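Side-chain contacts in L544 (Acanthamoeba polyphaga mimivirus, PDB 4AMQ), which probably acts as a manganese-binding nucleotidyl transferase of a giant virus, carried in the virion: residues Pro75-Asp78 with Asp79-Tyr83; Gln234-Leu237 with Ala238-Ser241; Gly316-Met319 with Asn320-Asp323. All blocks are in the same frame, centred on the assembly; numbering follows the deposited sequence.

Contact 1 (Pro75-Asp78 with Asp79-Tyr83)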
ATOM      1  N   PRO A  75      -7.131  20.366 -18.463  1.00 44.12           N
ATOM      2  CA  PRO A  75      -8.517  20.275 -18.933  1.00 44.85           C
ATOM      3  C   PRO A  75      -8.738  19.136 -19.921  1.00 44.14           C
ATOM      4  O   PRO A  75      -9.879  18.883 -20.307  1.00 45.37           O
ATOM      5  CB  PRO A  75      -8.715  21.613 -19.644  1.00 45.39           C
ATOM      6  CG  PRO A  75      -7.369  21.899 -20.223  1.00 42.42           C
ATOM      7  CD  PRO A  75      -6.362  21.365 -19.230  1.00 43.79           C
ATOM      8  N   GLU A  76      -7.662  18.471 -20.327  1.00 41.68           N
ATOM      9  CA  GLU A  76      -7.759  17.348 -21.256  1.00 45.13           C
ATOM     10  C   GLU A  76      -8.914  16.426 -20.866  1.00 47.79           C
ATOM     11  O   GLU A  76      -9.696  16.006 -21.716  1.00 45.63           O
ATOM     12  CB  GLU A  76      -6.439  16.578 -21.295  1.00 47.97           C
ATOM     13  CG  GLU A  76      -6.325  15.582 -22.433  1.00 47.04           C
ATOM     14  CD  GLU A  76      -4.885  15.205 -22.731  1.00 47.26           C
ATOM     15  OE1 GLU A  76      -3.975  15.954 -22.318  1.00 49.82           O
ATOM     16  OE2 GLU A  76      -4.663  14.161 -23.377  1.00 49.46           O
ATOM     17  N   TYR A  77      -9.020  16.128 -19.574  1.00 46.74           N
ATOM     18  CA  TYR A  77     -10.141  15.352 -19.050  1.00 44.72           C
ATOM     19  C   TYR A  77     -10.801  16.065 -17.875  1.00 44.50           C
ATOM     20  O   TYR A  77     -10.125  16.703 -17.067  1.00 46.15           O
ATOM     21  CB  TYR A  77      -9.689  13.949 -18.628  1.00 43.86           C
ATOM     22  CG  TYR A  77      -9.369  13.038 -19.789  1.00 37.32           C
ATOM     23  CD1 TYR A  77     -10.383  12.446 -20.529  1.00 40.59           C
ATOM     24  CD2 TYR A  77      -8.055  12.768 -20.145  1.00 42.38           C
ATOM     25  CE1 TYR A  77     -10.097  11.614 -21.597  1.00 47.09           C
ATOM     26  CE2 TYR A  77      -7.758  11.934 -21.210  1.00 41.59           C
ATOM     27  CZ  TYR A  77      -8.782  11.360 -21.931  1.00 43.00           C
ATOM     28  OH  TYR A  77      -8.493  10.532 -22.989  1.00 42.64           O
ATOM     29  N   ASP A  78     -12.123  15.952 -17.785  1.00 45.18           N
ATOM     30  CA  ASP A  78     -12.870  16.553 -16.686  1.00 48.51           C
ATOM     31  C   ASP A  78     -14.091  15.722 -16.296  1.00 50.13           C
ATOM     32  O   ASP A  78     -14.220  14.564 -16.692  1.00 51.67           O
ATOM     33  CB  ASP A  78     -13.287  17.993 -17.023  1.00 50.03           C
ATOM     34  CG  ASP A  78     -14.071  18.092 -18.327  1.00 55.08           C
ATOM     35  OD1 ASP A  78     -14.513  17.049 -18.852  1.00 52.39           O
ATOM     36  OD2 ASP A  78     -14.242  19.225 -18.830  1.00 62.88           O
ATOM     37  N   ASP A  79     -14.981  16.331 -15.517  1.00 48.65           N
ATOM     38  CA  ASP A  79     -16.188  15.677 -15.025  1.00 47.52           C
ATOM     39  C   ASP A  79     -16.951  14.914 -16.101  1.00 50.28           C
ATOM     40  O   ASP A  79     -17.463  13.821 -15.855  1.00 50.63           O
ATOM     41  CB  ASP A  79     -17.136  16.713 -14.417  1.00 50.65           C
ATOM     42  CG  ASP A  79     -16.567  17.378 -13.184  1.00 55.62           C
ATOM     43  OD1 ASP A  79     -15.326  17.491 -13.079  1.00 60.34           O
ATOM     44  OD2 ASP A  79     -17.367  17.794 -12.321  1.00 56.90           O
ATOM     45  N   THR A  80     -17.035  15.502 -17.289  1.00 49.70           N
ATOM     46  CA  THR A  80     -17.968  15.033 -18.307  1.00 49.55           C
ATOM     47  C   THR A  80     -17.462  13.864 -19.151  1.00 50.00           C
ATOM     48  O   THR A  80     -18.238  13.243 -19.877  1.00 50.96           O
ATOM     49  CB  THR A  80     -18.388  16.180 -19.251  1.00 50.40           C
ATOM     50  OG1 THR A  80     -17.244  16.650 -19.975  1.00 54.12           O
ATOM     51  CG2 THR A  80     -18.986  17.332 -18.457  1.00 52.94           C
ATOM     52  N   ASN A  81     -16.171  13.563 -19.062  1.00 47.98           N
ATOM     53  CA  ASN A  81     -15.593  12.522 -19.908  1.00 51.08           C
ATOM     54  C   ASN A  81     -14.567  11.621 -19.220  1.00 44.58           C
ATOM     55  O   ASN A  81     -13.995  10.736 -19.857  1.00 46.16           O
ATOM     56  CB  ASN A  81     -14.967  13.147 -21.157  1.00 45.04           C
ATOM     57  CG  ASN A  81     -13.874  14.138 -20.820  1.00 48.98           C
ATOM     58  OD1 ASN A  81     -13.498  14.289 -19.657  1.00 48.37           O
ATOM     59  ND2 ASN A  81     -13.354  14.818 -21.836  1.00 50.41           N
ATOM     60  N   ILE A  82     -14.328  11.843 -17.932  1.00 43.99           N
ATOM     61  CA  ILE A  82     -13.324  11.062 -17.214  1.00 43.16           C
ATOM     62  C   ILE A  82     -13.783   9.618 -17.013  1.00 39.88           C
ATOM     63  O   ILE A  82     -12.972   8.694 -17.014  1.00 40.35           O
ATOM     64  CB  ILE A  82     -12.961  11.689 -15.849  1.00 39.07           C
ATOM     65  CG1 ILE A  82     -11.762  10.969 -15.227  1.00 38.72           C
ATOM     66  CG2 ILE A  82     -14.149  11.646 -14.907  1.00 40.19           C
ATOM     67  CD1 ILE A  82     -10.503  11.019 -16.067  1.00 35.35           C
ATOM     68  N   TYR A  83     -15.087   9.431 -16.846  1.00 41.59           N
ATOM     69  CA  TYR A  83     -15.641   8.100 -16.644  1.00 40.97           C
ATOM     70  C   TYR A  83     -15.376   7.210 -17.849  1.00 42.08           C
ATOM     71  O   TYR A  83     -14.875   6.095 -17.710  1.00 41.08           O
ATOM     72  CB  TYR A  83     -17.142   8.175 -16.357  1.00 43.18           C
ATOM     73  CG  TYR A  83     -17.833   6.832 -16.379  1.00 44.92           C
ATOM     74  CD1 TYR A  83     -17.536   5.861 -15.433  1.00 44.14           C
ATOM     75  CD2 TYR A  83     -18.785   6.536 -17.345  1.00 47.37           C
ATOM     76  CE1 TYR A  83     -18.164   4.630 -15.449  1.00 43.65           C
ATOM     77  CE2 TYR A  83     -19.421   5.306 -17.369  1.00 46.72           C
ATOM     78  CZ  TYR A  83     -19.106   4.358 -16.418  1.00 47.17           C
ATOM     79  OH  TYR A  83     -19.734   3.133 -16.436  1.00 47.94           O
TER

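Contact 2 (Gln234-Leu237 with Ala238-Ser241)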
ATOM      1  N   GLN A 234       2.440   9.224  10.563  1.00 71.64           N
ATOM      2  CA  GLN A 234       3.562   8.328  10.802  1.00 66.49           C
ATOM      3  C   GLN A 234       4.872   9.096  10.991  1.00 63.04           C
ATOM      4  O   GLN A 234       5.949   8.502  11.030  1.00 57.20           O
ATOM      5  CB  GLN A 234       3.691   7.332   9.646  1.00 65.73           C
ATOM      6  CG  GLN A 234       2.449   6.476   9.410  1.00 68.99           C
ATOM      7  CD  GLN A 234       2.359   5.282  10.347  1.00 72.39           C
ATOM      8  OE1 GLN A 234       2.325   5.434  11.569  1.00 71.88           O
ATOM      9  NE2 GLN A 234       2.323   4.083   9.774  1.00 70.64           N
ATOM     10  N   LEU A 235       4.775  10.418  11.111  1.00 60.37           N
ATOM     11  CA  LEU A 235       5.952  11.257  11.323  1.00 56.14           C
ATOM     12  C   LEU A 235       6.133  11.646  12.789  1.00 57.17           C
ATOM     13  O   LEU A 235       7.035  12.412  13.129  1.00 52.09           O
ATOM     14  CB  LEU A 235       5.891  12.516  10.453  1.00 60.20           C
ATOM     15  CG  LEU A 235       6.080  12.331   8.946  1.00 56.59           C
ATOM     16  CD1 LEU A 235       5.994  13.670   8.229  1.00 53.95           C
ATOM     17  CD2 LEU A 235       7.406  11.647   8.651  1.00 53.20           C
ATOM     18  N   LYS A 236       5.275  11.115  13.654  1.00 61.06           N
ATOM     19  CA  LYS A 236       5.357  11.399  15.083  1.00 62.24           C
ATOM     20  C   LYS A 236       5.869  10.190  15.857  1.00 55.77           C
ATOM     21  O   LYS A 236       5.262   9.122  15.821  1.00 59.05           O
ATOM     22  CB  LYS A 236       3.990  11.817  15.626  1.00 63.68           C
ATOM     23  CG  LYS A 236       3.361  12.988  14.900  1.00 68.01           C
ATOM     24  CD  LYS A 236       2.047  13.386  15.551  1.00 72.42           C
ATOM     25  CE  LYS A 236       1.351  14.484  14.767  1.00 71.62           C
ATOM     26  NZ  LYS A 236       2.162  15.732  14.719  1.00 69.35           N
ATOM     27  N   LEU A 237       6.982  10.364  16.562  1.00 55.21           N
ATOM     28  CA  LEU A 237       7.575   9.277  17.334  1.00 55.97           C
ATOM     29  C   LEU A 237       6.686   8.863  18.498  1.00 61.76           C
ATOM     30  O   LEU A 237       6.816   7.759  19.026  1.00 62.26           O
ATOM     31  CB  LEU A 237       8.959   9.668  17.850  1.00 49.88           C
ATOM     32  CG  LEU A 237      10.081   9.703  16.814  1.00 52.64           C
ATOM     33  CD1 LEU A 237      11.390  10.084  17.483  1.00 52.73           C
ATOM     34  CD2 LEU A 237      10.199   8.356  16.104  1.00 44.45           C
ATOM     35  N   ALA A 238       5.786   9.754  18.897  1.00 62.87           N
ATOM     36  CA  ALA A 238       4.870   9.476  19.996  1.00 63.13           C
ATOM     37  C   ALA A 238       3.893   8.358  19.640  1.00 67.17           C
ATOM     38  O   ALA A 238       3.448   7.611  20.512  1.00 70.20           O
ATOM     39  CB  ALA A 238       4.115  10.737  20.385  1.00 66.64           C
ATOM     40  N   ASN A 239       3.562   8.246  18.358  1.00 64.29           N
ATOM     41  CA  ASN A 239       2.586   7.259  17.907  1.00 65.50           C
ATOM     42  C   ASN A 239       3.203   5.894  17.622  1.00 67.34           C
ATOM     43  O   ASN A 239       2.580   5.045  16.982  1.00 67.62           O
ATOM     44  CB  ASN A 239       1.845   7.766  16.670  1.00 65.02           C
ATOM     45  CG  ASN A 239       1.317   9.178  16.845  1.00 74.26           C
ATOM     46  OD1 ASN A 239       0.974   9.849  15.871  1.00 72.17           O
ATOM     47  ND2 ASN A 239       1.254   9.639  18.091  1.00 75.25           N
ATOM     48  N   TYR A 240       4.426   5.687  18.101  1.00 66.77           N
ATOM     49  CA  TYR A 240       5.114   4.415  17.919  1.00 58.90           C
ATOM     50  C   TYR A 240       5.363   3.725  19.250  1.00 65.72           C
ATOM     51  O   TYR A 240       5.705   4.368  20.242  1.00 70.01           O
ATOM     52  CB  TYR A 240       6.443   4.621  17.188  1.00 56.77           C
ATOM     53  CG  TYR A 240       6.282   4.991  15.734  1.00 57.89           C
ATOM     54  CD1 TYR A 240       6.087   4.012  14.769  1.00 52.42           C
ATOM     55  CD2 TYR A 240       6.321   6.319  15.327  1.00 51.69           C
ATOM     56  CE1 TYR A 240       5.934   4.345  13.438  1.00 52.09           C
ATOM     57  CE2 TYR A 240       6.168   6.660  13.999  1.00 50.87           C
ATOM     58  CZ  TYR A 240       5.976   5.669  13.058  1.00 50.92           C
ATOM     59  OH  TYR A 240       5.824   5.996  11.732  1.00 52.62           O
ATOM     60  N   SER A 241       5.188   2.410  19.267  1.00 64.30           N
ATOM     61  CA  SER A 241       5.501   1.619  20.444  1.00 66.23           C
ATOM     62  C   SER A 241       7.012   1.451  20.508  1.00 64.30           C
ATOM     63  O   SER A 241       7.702   2.199  21.203  1.00 66.67           O
ATOM     64  CB  SER A 241       4.814   0.257  20.366  1.00 69.01           C
ATOM     65  OG  SER A 241       3.443   0.404  20.035  1.00 73.72           O
TER

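Contact 3 (Gly316-Met319 with Asn320-Asp323)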
ATOM      1  N   GLY A 316      18.010 -13.277  11.195  1.00 37.16           N
ATOM      2  CA  GLY A 316      17.136 -13.362  12.354  1.00 36.70           C
ATOM      3  C   GLY A 316      15.757 -13.922  12.058  1.00 42.23           C
ATOM      4  O   GLY A 316      14.841 -13.798  12.871  1.00 41.87           O
ATOM      5  N   ILE A 317      15.603 -14.550  10.897  1.00 41.18           N
ATOM      6  CA  ILE A 317      14.303 -15.067  10.484  1.00 37.84           C
ATOM      7  C   ILE A 317      14.100 -16.507  10.941  1.00 43.32           C
ATOM      8  O   ILE A 317      14.985 -17.347  10.792  1.00 43.52           O
ATOM      9  CB  ILE A 317      14.117 -14.975   8.951  1.00 40.40           C
ATOM     10  CG1 ILE A 317      14.238 -13.524   8.490  1.00 38.33           C
ATOM     11  CG2 ILE A 317      12.762 -15.528   8.535  1.00 36.59           C
ATOM     12  CD1 ILE A 317      13.235 -12.604   9.149  1.00 31.88           C
ATOM     13  N   ASP A 318      12.930 -16.782  11.507  1.00 39.98           N
ATOM     14  CA  ASP A 318      12.565 -18.142  11.876  1.00 43.95           C
ATOM     15  C   ASP A 318      12.319 -18.961  10.616  1.00 46.48           C
ATOM     16  O   ASP A 318      11.210 -18.975  10.083  1.00 48.00           O
ATOM     17  CB  ASP A 318      11.315 -18.139  12.756  1.00 45.52           C
ATOM     18  CG  ASP A 318      10.896 -19.531  13.176  1.00 47.87           C
ATOM     19  OD1 ASP A 318      11.711 -20.465  13.031  1.00 53.04           O
ATOM     20  OD2 ASP A 318       9.757 -19.691  13.658  1.00 52.98           O
ATOM     21  N   MET A 319      13.358 -19.639  10.142  1.00 47.99           N
ATOM     22  CA  MET A 319      13.277 -20.393   8.893  1.00 50.10           C
ATOM     23  C   MET A 319      12.319 -21.583   8.949  1.00 47.87           C
ATOM     24  O   MET A 319      12.070 -22.228   7.933  1.00 48.11           O
ATOM     25  CB  MET A 319      14.669 -20.840   8.438  1.00 51.02           C
ATOM     26  CG  MET A 319      15.557 -19.694   7.978  1.00 45.02           C
ATOM     27  SD  MET A 319      14.840 -18.799   6.583  1.00 53.41           S
ATOM     28  CE  MET A 319      14.958 -20.038   5.294  1.00 49.73           C
ATOM     29  N   ASN A 320      11.780 -21.871  10.131  1.00 48.78           N
ATOM     30  CA  ASN A 320      10.741 -22.891  10.258  1.00 51.12           C
ATOM     31  C   ASN A 320       9.472 -22.475   9.529  1.00 49.16           C
ATOM     32  O   ASN A 320       8.743 -23.317   9.004  1.00 48.67           O
ATOM     33  CB  ASN A 320      10.419 -23.177  11.726  1.00 51.99           C
ATOM     34  CG  ASN A 320      11.563 -23.851  12.454  1.00 62.04           C
ATOM     35  OD1 ASN A 320      12.449 -24.441  11.833  1.00 62.67           O
ATOM     36  ND2 ASN A 320      11.547 -23.771  13.779  1.00 63.85           N
ATOM     37  N   ILE A 321       9.206 -21.171   9.511  1.00 51.20           N
ATOM     38  CA  ILE A 321       8.074 -20.627   8.770  1.00 47.48           C
ATOM     39  C   ILE A 321       8.213 -20.978   7.293  1.00 44.23           C
ATOM     40  O   ILE A 321       7.240 -21.345   6.633  1.00 47.61           O
ATOM     41  CB  ILE A 321       7.982 -19.091   8.909  1.00 46.77           C
ATOM     42  CG1 ILE A 321       7.876 -18.681  10.382  1.00 52.26           C
ATOM     43  CG2 ILE A 321       6.804 -18.549   8.106  1.00 36.94           C
ATOM     44  CD1 ILE A 321       6.686 -19.282  11.111  1.00 53.38           C
ATOM     45  N   ILE A 322       9.437 -20.866   6.784  1.00 48.80           N
ATOM     46  CA  ILE A 322       9.739 -21.184   5.393  1.00 47.90           C
ATOM     47  C   ILE A 322       9.496 -22.664   5.089  1.00 46.72           C
ATOM     48  O   ILE A 322       8.901 -23.006   4.060  1.00 44.64           O
ATOM     49  CB  ILE A 322      11.194 -20.811   5.037  1.00 49.20           C
ATOM     50  CG1 ILE A 322      11.453 -19.328   5.330  1.00 52.83           C
ATOM     51  CG2 ILE A 322      11.504 -21.167   3.584  1.00 48.20           C
ATOM     52  CD1 ILE A 322      10.492 -18.383   4.632  1.00 52.16           C
ATOM     53  N   ASP A 323       9.957 -23.540   5.980  1.00 50.59           N
ATOM     54  CA  ASP A 323       9.736 -24.975   5.819  1.00 44.89           C
ATOM     55  C   ASP A 323       8.242 -25.309   5.803  1.00 44.54           C
ATOM     56  O   ASP A 323       7.794 -26.149   5.025  1.00 46.74           O
ATOM     57  CB  ASP A 323      10.439 -25.766   6.927  1.00 50.98           C
ATOM     58  CG  ASP A 323      11.950 -25.624   6.878  1.00 60.81           C
ATOM     59  OD1 ASP A 323      12.475 -25.216   5.818  1.00 60.71           O
ATOM     60  OD2 ASP A 323      12.615 -25.924   7.895  1.00 58.85           O
TER

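Contact 1 (Pro75-Asp78 with Asp79-Tyr83)
With chi1 of 55°, Asp78 places its CG between its own backbone N and carbonyl carbon, and the similar setting of Thr80 (chi1 64°) turns OG1 back to meet it. Asp78 OD1 accepts from Thr80 OG1 at 3.0 Å, on the syn side but 35° out of the carboxylate plane. The same oxygen takes a weak bond from Thr80 N at 3.3 Å, in the pattern of an Asx turn. The backbone folds over in the same place: Asp78 O accepts from Asn81 N (3.2 Å) and from Ile82 N (3.0 Å), gathering two donors as helix 82-93 begins. Beside these polar bonds, Ile82 CD1 lies 4.0 Å from Tyr77 CB, and the Tyr77 side chain also touches Val44 and Val45. Asp79 sends its carboxylate elsewhere, into salt bridges with Lys219 and Lys192, while Ile82 packs on Val191 of helix 187-192. Asp78 therefore works through both side chain and main chain: its carboxylate steadies the turn through Thr80 and its carbonyl receives N-H groups at the helix start. The two Thr80 donors would probably stabilise a negative charge on Asp78 OD1.

Contact 2 (Gln234-Leu237 with Ala238-Ser241)
Tyr240 and Gln234 cross at about a right angle, yet their flat groups are almost parallel, the Gln234 amide plane lying only 10° from that of the ring. Gln234 OE1 comes within 3.9 Å of Tyr240 CZ, and Gln234 CB approaches the phenol oxygen, Tyr240 OH, to 3.3 Å. The hydroxyl's bond goes to the backbone instead: Tyr240 OH donates to Gln234 O over a short 2.6 Å, arriving 21° out of the carbonyl plane, while that oxygen sits at the ring edge in the ring plane. Further along the same edge, Lys236 O is 3.0 Å from Tyr240 CD2, so the ring rim runs past two carbonyl oxygens, of Gln234 and Lys236. Tyr240 CG stands anti to its own carbonyl carbon (chi1 -71°), which lays the ring back along the preceding residues.

Two backbone bonds tighten the turn, Asn239 N to Lys236 O at 3.2 Å and Tyr240 N to Leu237 O at 3.3 Å. The side chains of Lys236 and Asn239 run side by side in the same direction. Leu237 brings CD2 to 4.4 Å from Tyr240 CD2, and also packs against Pro250 and Leu251 of helix 248-254 and Phe364 and Ile368 of helix 334-368. The phenol thus serves as a clamp across the ends of the turn: its hydroxyl satisfies a main-chain carbonyl six residues earlier, the ring edge at CD2 and CE2 faces a second carbonyl oxygen, that of Lys236, and the two contacts probably limit rotation of the ring.

Contact 3 (Gly316-Met319 with Asn320-Asp323)
Met319 and Ile322 meet one turn apart at the start of helix 319-331, and the methionine makes the contact with the far half of its chain. Its CB stays close to the main chain, 3.5 Å from Asn320 N. CG stands anti to the carbonyl carbon, and two further bends, chi2 of -60° and chi3 of -68°, curl the chain round instead of letting it extend. SD then comes to 3.6 Å from Ile322 CG1, and the terminal methyl, CE, touches the same Ile322 CG1, also at 3.6 Å. The two side chains are set obliquely, sulfur and methyl together resting against one methylene. Ile322 also packs on Ile308 and Ile311 of helix 297-311.

The polar half belongs to Asp318. Its carboxylate, CG anti to the backbone N, reaches forward so that OD1 accepts from Asn320 N at 3.2 Å, the donor coming from well above the carboxylate plane. OD1 also lies 3.3 Å from Asn320 CB, and the aspartate and asparagine planes are 73° apart, turned steeply against each other. OD2 lies over the flank of Ile321, whose side chain is directed to Gln347 and Leu348 of helix 334-368. Behind the cap, Asp318 O receives Ile321 N at 3.0 Å, and Met319 O receives Asp323 N at 3.2 Å, the first full helical bond within these residues. Asp318 N is itself held by the side chain of Asn351, tying the cap to helix 334-368. An aspartate just before a helix whose carboxylate accepts the second N-H of that helix is a classic N-cap; here the isoleucines beside it pack the helix onto its neighbours in the helical domain.

How the contacts relate
From the N terminus, contact 1 comes first, in the nucleotidyltransferase range, closing the turn that leads from strand 66-72 into helix 82-93. Contact 2 follows in the loop between strand 209-217 and helix 248-254, within the helical range, where backbone bonds also join it to Cys379 and Cys380, near the end of the modelled chain. Contact 3 starts helix 319-331 and ties it to helices 297-311 and 334-368. The three are in series, neither nesting nor crossing. Contacts 1 and 3 lie on opposite sides of the chain's centre, their centres about 50 Å apart; contacts 2 and 3 share the helical range, with centres about 29 Å apart. Helix 334-368 borders both contacts 2 and 3.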